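Local coordinates for protein putative hydrolase (PDB 4X00) that is a putative alpha/beta-hydrolase-fold enzyme that probably hydrolyses ester substrates, perhaps aryl esters, at residues 151-156 with 169-174; 178-181 with 185-188. All coordinates share one frame; numbering follows the deposited sequence.

Contact 1: 151-156 with 169-174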
ATOM      1  N   PRO A 151      -1.049  19.223  10.564  1.00 11.54           N
ATOM      2  CA  PRO A 151      -1.854  20.149   9.741  1.00 11.97           C
ATOM      3  C   PRO A 151      -1.034  20.932   8.729  1.00 11.70           C
ATOM      4  O   PRO A 151      -1.503  21.106   7.605  1.00 13.07           O
ATOM      5  CB  PRO A 151      -2.504  21.074  10.769  1.00 13.35           C
ATOM      6  CG  PRO A 151      -1.733  20.849  12.061  1.00 13.90           C
ATOM      7  CD  PRO A 151      -1.241  19.424  12.008  1.00 12.80           C
ATOM      8  N   GLU A 152       0.182  21.349   9.078  1.00 11.04           N
ATOM      9  CA  GLU A 152       1.031  22.142   8.177  1.00 12.11           C
ATOM     10  C   GLU A 152       1.429  21.314   6.957  1.00 11.59           C
ATOM     11  O   GLU A 152       1.340  21.761   5.817  1.00 11.39           O
ATOM     12  CB  GLU A 152       2.289  22.635   8.917  1.00 14.29           C
ATOM     13  CG  GLU A 152       2.021  23.464  10.188  1.00 15.90           C
ATOM     14  CD  GLU A 152       2.093  22.644  11.484  1.00 16.77           C
ATOM     15  OE1 GLU A 152       1.682  21.467  11.489  1.00 16.19           O
ATOM     16  OE2 GLU A 152       2.512  23.181  12.534  1.00 16.27           O
ATOM     17  N   VAL A 153       1.889  20.084   7.195  1.00 10.27           N
ATOM     18  CA  VAL A 153       2.392  19.248   6.110  1.00 10.06           C
ATOM     19  C   VAL A 153       1.247  18.820   5.193  1.00  9.31           C
ATOM     20  O   VAL A 153       1.375  18.854   3.954  1.00  9.65           O
ATOM     21  CB  VAL A 153       3.123  17.988   6.660  1.00 11.25           C
ATOM     22  CG1 VAL A 153       3.444  17.013   5.534  1.00 12.36           C
ATOM     23  CG2 VAL A 153       4.400  18.417   7.398  1.00 13.06           C
ATOM     24  N   TYR A 154       0.124  18.414   5.795  1.00  9.93           N
ATOM     25  CA  TYR A 154      -0.978  17.938   4.984  1.00 11.19           C
ATOM     26  C   TYR A 154      -1.539  19.075   4.111  1.00 11.64           C
ATOM     27  O   TYR A 154      -1.902  18.838   2.951  1.00 13.06           O
ATOM     28  CB  TYR A 154      -2.053  17.314   5.884  1.00 12.07           C
ATOM     29  CG  TYR A 154      -1.628  16.036   6.663  1.00 13.55           C
ATOM     30  CD1 TYR A 154      -0.504  15.277   6.326  1.00 14.85           C
ATOM     31  CD2 TYR A 154      -2.330  15.668   7.776  1.00 14.32           C
ATOM     32  CE1 TYR A 154      -0.172  14.134   7.066  1.00 15.88           C
ATOM     33  CE2 TYR A 154      -1.989  14.566   8.508  1.00 15.84           C
ATOM     34  CZ  TYR A 154      -0.921  13.810   8.161  1.00 16.53           C
ATOM     35  OH  TYR A 154      -0.589  12.671   8.905  1.00 18.24           O
ATOM     36  N   ARG A 155      -1.543  20.305   4.634  1.00 10.98           N
ATOM     37  CA  ARG A 155      -1.949  21.464   3.844  1.00 11.71           C
ATOM     38  C   ARG A 155      -0.903  21.775   2.770  1.00 10.34           C
ATOM     39  O   ARG A 155      -1.252  22.015   1.581  1.00 11.45           O
ATOM     40  CB  ARG A 155      -2.168  22.666   4.755  1.00 13.27           C
ATOM     41  CG  ARG A 155      -2.375  23.971   4.016  1.00 15.99           C
ATOM     42  CD  ARG A 155      -2.008  25.143   4.914  1.00 19.06           C
ATOM     43  NE  ARG A 155      -0.584  25.102   5.250  1.00 21.93           N
ATOM     44  CZ  ARG A 155      -0.072  25.610   6.368  1.00 23.99           C
ATOM     45  NH1 ARG A 155      -0.875  26.176   7.260  1.00 25.61           N
ATOM     46  NH2 ARG A 155       1.234  25.534   6.598  1.00 24.30           N
ATOM     47  N   ASP A 156       0.369  21.821   3.161  1.00 10.40           N
ATOM     48  CA  ASP A 156       1.384  22.232   2.195  1.00  9.95           C
ATOM     49  C   ASP A 156       1.511  21.247   1.033  1.00  9.30           C
ATOM     50  O   ASP A 156       1.746  21.659  -0.099  1.00  9.28           O
ATOM     51  CB  ASP A 156       2.765  22.368   2.844  1.00 10.89           C
ATOM     52  CG  ASP A 156       2.879  23.555   3.772  1.00 13.39           C
ATOM     53  OD1 ASP A 156       1.973  24.410   3.799  1.00 13.97           O
ATOM     54  OD2 ASP A 156       3.930  23.632   4.459  1.00 15.15           O
ATOM     55  N   GLU A 169       5.659  17.749   0.195  1.00  7.37           N
ATOM     56  CA  GLU A 169       5.930  16.364  -0.156  1.00  6.85           C
ATOM     57  C   GLU A 169       7.209  15.880   0.506  1.00  7.21           C
ATOM     58  O   GLU A 169       7.258  14.718   0.939  1.00  8.31           O
ATOM     59  CB  GLU A 169       6.023  16.168  -1.675  1.00  7.79           C
ATOM     60  CG  GLU A 169       4.722  16.405  -2.402  1.00  8.46           C
ATOM     61  CD  GLU A 169       4.754  15.988  -3.840  1.00 10.49           C
ATOM     62  OE1 GLU A 169       5.801  15.558  -4.362  1.00 11.82           O
ATOM     63  OE2 GLU A 169       3.700  16.191  -4.509  1.00 11.64           O
ATOM     64  N   ARG A 170       8.241  16.725   0.560  1.00  7.17           N
ATOM     65  CA  ARG A 170       9.497  16.306   1.164  1.00  8.23           C
ATOM     66  C   ARG A 170       9.298  16.051   2.655  1.00  8.21           C
ATOM     67  O   ARG A 170       9.816  15.048   3.203  1.00  8.80           O
ATOM     68  CB  ARG A 170      10.578  17.380   0.923  1.00  8.17           C
ATOM     69  CG  ARG A 170      11.963  16.928   1.347  1.00  8.87           C
ATOM     70  CD  ARG A 170      13.066  17.925   0.882  1.00 10.39           C
ATOM     71  NE  ARG A 170      12.931  19.202   1.581  1.00 11.43           N
ATOM     72  CZ  ARG A 170      12.456  20.344   1.065  1.00 10.98           C
ATOM     73  NH1 ARG A 170      12.349  21.407   1.844  1.00 12.39           N
ATOM     74  NH2 ARG A 170      12.050  20.438  -0.213  1.00 11.02           N
ATOM     75  N   ALA A 171       8.526  16.903   3.324  1.00  8.10           N
ATOM     76  CA  ALA A 171       8.238  16.700   4.745  1.00  8.61           C
ATOM     77  C   ALA A 171       7.407  15.422   4.968  1.00  8.01           C
ATOM     78  O   ALA A 171       7.638  14.661   5.922  1.00  8.64           O
ATOM     79  CB  ALA A 171       7.510  17.931   5.316  1.00  9.59           C
ATOM     80  N   PHE A 172       6.439  15.175   4.092  1.00  7.89           N
ATOM     81  CA  PHE A 172       5.649  13.952   4.195  1.00  8.44           C
ATOM     82  C   PHE A 172       6.551  12.724   4.052  1.00  8.58           C
ATOM     83  O   PHE A 172       6.394  11.734   4.777  1.00  8.70           O
ATOM     84  CB  PHE A 172       4.567  13.955   3.113  1.00  8.80           C
ATOM     85  CG  PHE A 172       3.717  12.732   3.134  1.00  9.08           C
ATOM     86  CD1 PHE A 172       2.608  12.697   3.954  1.00 10.35           C
ATOM     87  CD2 PHE A 172       3.998  11.639   2.322  1.00  9.82           C
ATOM     88  CE1 PHE A 172       1.790  11.558   3.995  1.00 11.06           C
ATOM     89  CE2 PHE A 172       3.161  10.499   2.344  1.00 10.69           C
ATOM     90  CZ  PHE A 172       2.065  10.474   3.192  1.00 10.95           C
ATOM     91  N   LEU A 173       7.449  12.743   3.073  1.00  8.84           N
ATOM     92  CA  LEU A 173       8.322  11.575   2.869  1.00  8.52           C
ATOM     93  C   LEU A 173       9.200  11.371   4.105  1.00  9.03           C
ATOM     94  O   LEU A 173       9.434  10.222   4.521  1.00  8.95           O
ATOM     95  CB  LEU A 173       9.185  11.746   1.620  1.00  8.78           C
ATOM     96  CG  LEU A 173      10.047  10.531   1.217  1.00 10.46           C
ATOM     97  CD1 LEU A 173       9.199   9.297   0.977  1.00 11.65           C
ATOM     98  CD2 LEU A 173      10.858  10.866  -0.009  1.00 11.60           C
ATOM     99  N   ARG A 174       9.688  12.448   4.740  1.00  9.55           N
ATOM    100  CA  ARG A 174      10.471  12.285   5.971  0.55  9.01           C
ATOM    101  C   ARG A 174       9.636  11.632   7.064  1.00  9.72           C
ATOM    102  O   ARG A 174      10.161  10.840   7.854  1.00 10.37           O
ATOM    103  CB  ARG A 174      10.998  13.634   6.450  0.55  9.86           C
ATOM    104  CG  ARG A 174      12.116  14.194   5.598  0.55 10.82           C
ATOM    105  CD  ARG A 174      13.379  13.357   5.747  0.55 12.42           C
ATOM    106  NE  ARG A 174      14.487  13.884   4.948  0.55 13.51           N
ATOM    107  CZ  ARG A 174      15.604  13.213   4.684  0.55 14.36           C
ATOM    108  NH1 ARG A 174      15.771  11.974   5.151  0.55 14.88           N
ATOM    109  NH2 ARG A 174      16.556  13.789   3.954  0.55 14.80           N
TER

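Contact 2: 178-181 with 185-188. With EDO (1,2-ethanediol), chain K.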
ATOM      1  N   HIS A 178      10.973   6.179  10.638  1.00 10.81           N
ATOM      2  CA  HIS A 178      11.702   6.464  11.879  1.00 13.39           C
ATOM      3  C   HIS A 178      13.195   6.316  11.624  1.00 14.52           C
ATOM      4  O   HIS A 178      13.959   7.235  11.918  1.00 16.60           O
ATOM      5  CB  HIS A 178      11.255   5.536  13.009  1.00 16.92           C
ATOM      6  CG  HIS A 178      11.958   5.799  14.296  1.00 22.97           C
ATOM      7  ND1 HIS A 178      11.831   6.986  14.982  1.00 28.76           N
ATOM      8  CD2 HIS A 178      12.793   5.025  15.025  1.00 23.74           C
ATOM      9  CE1 HIS A 178      12.558   6.932  16.085  1.00 27.82           C
ATOM     10  NE2 HIS A 178      13.152   5.753  16.135  1.00 25.31           N
ATOM     11  N   ARG A 179      13.603   5.152  11.104  1.00 15.30           N
ATOM     12  CA  ARG A 179      14.981   4.903  10.657  1.00 17.49           C
ATOM     13  C   ARG A 179      15.094   5.542   9.262  1.00 16.55           C
ATOM     14  O   ARG A 179      14.606   4.973   8.298  1.00 14.92           O
ATOM     15  CB  ARG A 179      15.297   3.387  10.596  1.00 19.77           C
ATOM     16  CG  ARG A 179      15.171   2.558  11.891  1.00 23.42           C
ATOM     17  CD  ARG A 179      15.662   1.113  11.634  1.00 27.23           C
ATOM     18  NE  ARG A 179      15.739   0.287  12.832  1.00 30.58           N
ATOM     19  CZ  ARG A 179      16.213  -0.963  12.849  1.00 32.81           C
ATOM     20  NH1 ARG A 179      16.640  -1.546  11.727  1.00 34.93           N
ATOM     21  NH2 ARG A 179      16.256  -1.629  13.984  1.00 31.05           N
ATOM     22  N   GLN A 180      15.663   6.741   9.149  1.00 16.07           N
ATOM     23  CA  GLN A 180      15.731   7.375   7.832  1.00 15.49           C
ATOM     24  C   GLN A 180      16.595   6.575   6.880  1.00 14.54           C
ATOM     25  O   GLN A 180      17.616   6.019   7.283  1.00 15.54           O
ATOM     26  CB  GLN A 180      16.277   8.802   7.922  1.00 16.41           C
ATOM     27  CG  GLN A 180      15.346   9.768   8.663  1.00 17.93           C
ATOM     28  CD  GLN A 180      13.976   9.958   7.980  1.00 17.49           C
ATOM     29  OE1 GLN A 180      13.873  10.022   6.756  1.00 18.77           O
ATOM     30  NE2 GLN A 180      12.944  10.125   8.785  1.00 16.99           N
ATOM     31  N   PRO A 181      16.186   6.521   5.608  1.00 13.45           N
ATOM     32  CA  PRO A 181      16.994   5.828   4.595  1.00 13.96           C
ATOM     33  C   PRO A 181      18.273   6.593   4.296  1.00 14.13           C
ATOM     34  O   PRO A 181      18.415   7.752   4.694  1.00 14.46           O
ATOM     35  CB  PRO A 181      16.080   5.779   3.369  1.00 15.83           C
ATOM     36  CG  PRO A 181      15.138   6.892   3.559  1.00 15.25           C
ATOM     37  CD  PRO A 181      14.974   7.139   5.033  1.00 14.89           C
ATOM     38  N   THR A 185      18.852   6.889  -1.392  1.00 11.60           N
ATOM     39  CA  THR A 185      17.537   6.287  -1.412  1.00 11.60           C
ATOM     40  C   THR A 185      16.452   7.326  -1.171  1.00  9.74           C
ATOM     41  O   THR A 185      15.405   7.322  -1.857  1.00  9.34           O
ATOM     42  CB  THR A 185      17.421   5.184  -0.354  1.00 13.52           C
ATOM     43  OG1 THR A 185      18.376   4.158  -0.655  1.00 15.17           O
ATOM     44  CG2 THR A 185      16.024   4.586  -0.315  1.00 14.20           C
ATOM     45  N   PHE A 186      16.675   8.220  -0.209  1.00  9.64           N
ATOM     46  CA  PHE A 186      15.704   9.274   0.025  1.00  9.31           C
ATOM     47  C   PHE A 186      15.517  10.129  -1.230  1.00  8.86           C
ATOM     48  O   PHE A 186      14.383  10.442  -1.609  1.00  9.18           O
ATOM     49  CB  PHE A 186      16.121  10.154   1.212  1.00  9.16           C
ATOM     50  CG  PHE A 186      15.053  11.126   1.624  1.00 10.14           C
ATOM     51  CD1 PHE A 186      14.030  10.733   2.478  1.00 11.96           C
ATOM     52  CD2 PHE A 186      15.062  12.418   1.143  1.00 10.52           C
ATOM     53  CE1 PHE A 186      13.022  11.613   2.850  1.00 12.46           C
ATOM     54  CE2 PHE A 186      14.045  13.311   1.490  1.00 11.85           C
ATOM     55  CZ  PHE A 186      13.034  12.909   2.363  1.00 12.63           C
ATOM     56  N   SER A 187      16.617  10.475  -1.907  1.00  8.91           N
ATOM     57  CA  SER A 187      16.508  11.332  -3.089  0.52  9.13           C
ATOM     58  C   SER A 187      15.726  10.616  -4.204  1.00  8.49           C
ATOM     59  O   SER A 187      14.980  11.264  -4.949  1.00  8.66           O
ATOM     60  CB  SER A 187      17.890  11.752  -3.589  0.52  9.83           C
ATOM     61  OG  SER A 187      18.541  10.697  -4.256  0.52 11.43           O
ATOM     62  N   LEU A 188      15.897   9.299  -4.348  1.00  8.48           N
ATOM     63  CA  LEU A 188      15.171   8.534  -5.373  1.00  8.77           C
ATOM     64  C   LEU A 188      13.682   8.574  -5.046  1.00  8.14           C
ATOM     65  O   LEU A 188      12.836   8.857  -5.908  1.00  8.25           O
ATOM     66  CB  LEU A 188      15.688   7.095  -5.415  1.00  9.83           C
ATOM     67  CG  LEU A 188      14.927   6.197  -6.372  1.00 10.45           C
ATOM     68  CD1 LEU A 188      15.052   6.691  -7.803  1.00 10.81           C
ATOM     69  CD2 LEU A 188      15.446   4.740  -6.231  1.00 12.22           C
TER
HETATM   70  C1  EDO K 307      15.449   2.107   4.448  1.00 20.32           C
HETATM   71  O1  EDO K 307      15.826   2.618   3.187  1.00 21.25           O
HETATM   72  C2  EDO K 307      14.967   3.110   5.482  1.00 20.52           C
HETATM   73  O2  EDO K 307      15.661   2.889   6.713  1.00 20.35           O

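Contact 1: 151-156 with 169-174
Val153 lays its two methyls on helix 162-174. Its CG2 meets Ala171 CB at 3.8 Å. Its CG1 packs against the backbone of Phe172, 3.8 Å from Phe172 N, and also lies 4.1 Å from Phe172 CB. With CG1 anti to the backbone N (chi1 171°), the branch straddles the junction of Ala171 and Phe172. Beside it the two rings meet edge to edge, Tyr154 CE1 lying 4.4 Å from Phe172 CD1, each near the plane of the other. The segment axes come within 8.9 Å and cross at 129° between their directions, well away from antiparallel. Both helices belong to the lid inserted after strand 132-136 of the alpha/beta hydrolase fold, where substrate-binding caps commonly sit. The side chain of Phe172 also touches Leu44, Met157 and Leu232 and lies near the probable Ser-His-Asp triad; Leu232 touches Tyr154 as well, and so bridges the two aromatic residues. Further out, Tyr154 OH is hydrogen-bonded to Val148 O, which ties the tyrosine to the chain leading into its helix.

Contact 2: 178-181 with 185-188
Thr185 holds CG2 anti to its N (chi1 -62° for OG1), which sets the methyl 3.9 Å from Pro181 CB; the matching trans setting of Phe186 (chi1 -171°) carries its ring past the other end of the proline. Pro181 thus lies against two consecutive residues of the helix. Its CG approaches the phenylalanine from the ring edge, 4.1 Å from both CB and CD1 of Phe186. Gln180 OE1 comes obliquely to Phe186 CE1 at 4.3 Å, a loose approach, while its NE2 turns to Arg174 O. On the side of the proline marked by CB, a 1,2-ethanediol, probably from the crystallisation liquor, gives a hydrogen bond from O2 to Arg179 O at 2.8 Å; its O1 lies 3.2 Å from Pro181 CB. The backbone N of Thr185 is hydrogen-bonded to Asp182 OD1, holding the first turn of the helix to the residue after the proline. The contact packs the loop after helix 162-174 onto the start of helix 183-194 in the cap, and Glu264 of helix 261-264, whose OE1 accepts from the N atoms of His178 and Arg179, joins the start of the loop to the main hydrolase domain.

From the N terminus the chain first lays down strands 12-17 to 132-136 of the sheet, then the cap helices, and returns to the sheet at strand 222-227. In the cap, contact 1 closes first: helix 151-156 is joined to the C-terminal half of helix 162-174 across twelve intervening residues. Contact 2 follows in series, folding the loop 178-181 back on helix 183-194 over a gap of three residues, so the two closures neither nest nor cross. Their centres are 15 Å apart, yet they touch where helix 162-174 ends. There Gln180 NE2 probably donates to Arg174 O (3.0 Å), and Leu173 CG packs on Phe186 CE1 (3.6 Å). Helix 162-174 therefore connects both contacts.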